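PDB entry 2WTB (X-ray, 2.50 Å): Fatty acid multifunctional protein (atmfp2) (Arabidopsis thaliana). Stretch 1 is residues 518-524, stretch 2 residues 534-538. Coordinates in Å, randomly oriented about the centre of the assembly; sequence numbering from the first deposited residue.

Stretch 1, residues 518-524: DPYLIDR
Stretch 2 534-538: GPFRL

Two helix beginnings from one chain meet through an aspartate of the first that binds the free backbone amides of the second. Asp 518 precedes the helix that runs from Pro 519 through Arg 524 and beyond; Gly 534 precedes the helix that starts at Pro 535 and continues past Leu 538. Both helical segments have ordinary helical torsions (phi -49 to -74°, psi -30 to -55°), whereas Asp 518 (-64/119°) and Gly 534 (-95/159°) are extended. Asp 518, chi1 t (-168°) and chi2 -44°, caps its own helix: its OD1 accepts from Tyr 520 N at 3.0 Å. Asp 518 O accepts from Ile 522 N at 3.2 Å, and Asp 523 N donates to Pro 519 O at 3.0 Å. In the second helix Leu 538 N reaches Gly 534 O at 2.6 Å.

The register is set by Asp 523 CA and Gly 534 CA, 3.8 Å apart. Asp 523 has its CA-to-CB bond sideways, but chi1 m (-76°) and chi2 11° bring the carboxylate to the start of the second helix. There Asp 523 OD1 accepts from Phe 536 N (3.2 Å, 152°) and Asp 523 OD2 from Arg 537 N (2.8 Å, 135°), so each oxygen serves one first-turn amide. Pro 535 N lies 3.3 Å from Asp 523 OD1 without bonding, since it carries no hydrogen; proline suits the first helical position, where no preceding turn offers a carbonyl to an amide, and Pro 535 CD packs 3.1 Å from the same Asp 523 OD1. Gly 534 leaves room for the carboxylate: an ideal CB would point toward the first stretch and fall 2.2 Å from Asp 523 CG, a clash.

Apolar packing adjoins this polar pair. Phe 536 points toward the first helix with chi1 m (-53°) and chi2 94°, a rotamer that lays one ring face under Pro 519: Pro 519 CB stands 4.2 Å from the Phe 536 ring centroid, 19° off the normal, in a CH-pi contact. The edge of the ring meets Asp 523 OD1, 3.1 Å from Phe 536 CD1, and Ile 522 CB, 3.9 Å from Phe 536 CE1. Buried Ile 522 (chi1 m, -55°; chi2 m, -73°) starts toward the second stretch, its CG2 3.9 Å from Pro 535 CG, while its end leads away. Both prolines are C-gamma exo.

Arg 537 (t, p, t; chi4 156°) also sets off toward the first helix, with CB 3.1 Å from Asp 523 OD2, but its end leads away; the bond to the carboxylate comes from its backbone amide. Together the stretches bury 287 Å², with Asp 523 and Phe 536 covered most.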

# COMPACT_ATOMS: atom_id res chain seq x y z
N ASP A 518 -7.77 -22.68 -23.27
CA ASP A 518 -8.73 -21.60 -23.45
C ASP A 518 -8.28 -20.35 -22.70
O ASP A 518 -8.14 -20.36 -21.48
CB ASP A 518 -10.12 -22.03 -22.97
CG ASP A 518 -11.21 -21.07 -23.39
OD1 ASP A 518 -11.01 -19.85 -23.28
OD2 ASP A 518 -12.28 -21.55 -23.83
N PRO A 519 -8.05 -19.25 -23.44
CA PRO A 519 -7.53 -18.00 -22.89
C PRO A 519 -8.42 -17.42 -21.80
O PRO A 519 -7.93 -16.92 -20.79
CB PRO A 519 -7.52 -17.05 -24.10
CG PRO A 519 -7.54 -17.95 -25.29
CD PRO A 519 -8.33 -19.14 -24.88
N TYR A 520 -9.73 -17.49 -22.01
CA TYR A 520 -10.69 -16.90 -21.08
C TYR A 520 -10.74 -17.67 -19.76
O TYR A 520 -11.01 -17.09 -18.71
CB TYR A 520 -12.08 -16.83 -21.72
CG TYR A 520 -12.06 -16.15 -23.07
CD1 TYR A 520 -12.06 -14.76 -23.18
CD2 TYR A 520 -12.03 -16.89 -24.25
CE1 TYR A 520 -12.03 -14.14 -24.41
CE2 TYR A 520 -12.00 -16.27 -25.48
CZ TYR A 520 -12.01 -14.90 -25.56
OH TYR A 520 -11.98 -14.28 -26.79
N LEU A 521 -10.47 -18.97 -19.82
CA LEU A 521 -10.33 -19.77 -18.61
C LEU A 521 -9.10 -19.30 -17.84
O LEU A 521 -9.14 -19.14 -16.62
CB LEU A 521 -10.21 -21.26 -18.94
CG LEU A 521 -11.36 -21.92 -19.69
CD1 LEU A 521 -11.07 -23.39 -19.93
CD2 LEU A 521 -12.68 -21.74 -18.95
N ILE A 522 -8.01 -19.08 -18.57
CA ILE A 522 -6.78 -18.56 -17.98
C ILE A 522 -7.05 -17.29 -17.18
O ILE A 522 -6.71 -17.20 -16.00
CB ILE A 522 -5.73 -18.23 -19.07
CG1 ILE A 522 -5.47 -19.45 -19.96
CG2 ILE A 522 -4.44 -17.74 -18.43
CD1 ILE A 522 -4.66 -20.54 -19.29
N ASP A 523 -7.68 -16.32 -17.84
CA ASP A 523 -7.98 -15.04 -17.20
C ASP A 523 -8.85 -15.20 -15.96
O ASP A 523 -8.58 -14.58 -14.93
CB ASP A 523 -8.66 -14.09 -18.20
CG ASP A 523 -7.67 -13.49 -19.19
OD1 ASP A 523 -6.52 -13.95 -19.24
OD2 ASP A 523 -8.06 -12.54 -19.91
N ARG A 524 -9.88 -16.03 -16.06
CA ARG A 524 -10.80 -16.23 -14.95
C ARG A 524 -10.11 -16.90 -13.77
O ARG A 524 -10.35 -16.54 -12.61
CB ARG A 524 -12.01 -17.06 -15.40
N GLY A 534 -6.84 -10.54 -15.89
CA GLY A 534 -6.25 -11.74 -16.46
C GLY A 534 -5.09 -11.36 -17.36
O GLY A 534 -5.01 -10.23 -17.82
N PRO A 535 -4.19 -12.32 -17.62
CA PRO A 535 -3.02 -12.08 -18.48
C PRO A 535 -3.41 -11.41 -19.80
O PRO A 535 -2.85 -10.38 -20.15
CB PRO A 535 -2.49 -13.49 -18.74
CG PRO A 535 -2.90 -14.26 -17.55
CD PRO A 535 -4.22 -13.70 -17.11
N PHE A 536 -4.36 -12.01 -20.51
CA PHE A 536 -4.80 -11.47 -21.79
C PHE A 536 -5.65 -10.22 -21.60
O PHE A 536 -5.50 -9.23 -22.31
CB PHE A 536 -5.57 -12.54 -22.58
CG PHE A 536 -4.82 -13.83 -22.72
CD1 PHE A 536 -5.02 -14.87 -21.82
CD2 PHE A 536 -3.90 -14.01 -23.75
CE1 PHE A 536 -4.32 -16.06 -21.95
CE2 PHE A 536 -3.21 -15.19 -23.88
CZ PHE A 536 -3.42 -16.22 -22.98
N ARG A 537 -6.55 -10.28 -20.62
CA ARG A 537 -7.41 -9.15 -20.30
C ARG A 537 -6.58 -7.91 -19.99
O ARG A 537 -6.92 -6.80 -20.42
CB ARG A 537 -8.31 -9.51 -19.11
CG ARG A 537 -9.06 -8.34 -18.49
CD ARG A 537 -9.85 -7.56 -19.52
NE ARG A 537 -10.87 -6.74 -18.88
CZ ARG A 537 -11.39 -5.64 -19.42
NH1 ARG A 537 -10.97 -5.21 -20.60
NH2 ARG A 537 -12.32 -4.96 -18.76
N LEU A 538 -5.49 -8.10 -19.27
CA LEU A 538 -4.57 -7.02 -18.94
C LEU A 538 -3.73 -6.64 -20.16
O LEU A 538 -3.35 -5.48 -20.33
CB LEU A 538 -3.66 -7.42 -17.77
CG LEU A 538 -2.47 -6.52 -17.41
CD1 LEU A 538 -2.20 -6.56 -15.92
CD2 LEU A 538 -1.23 -6.91 -18.21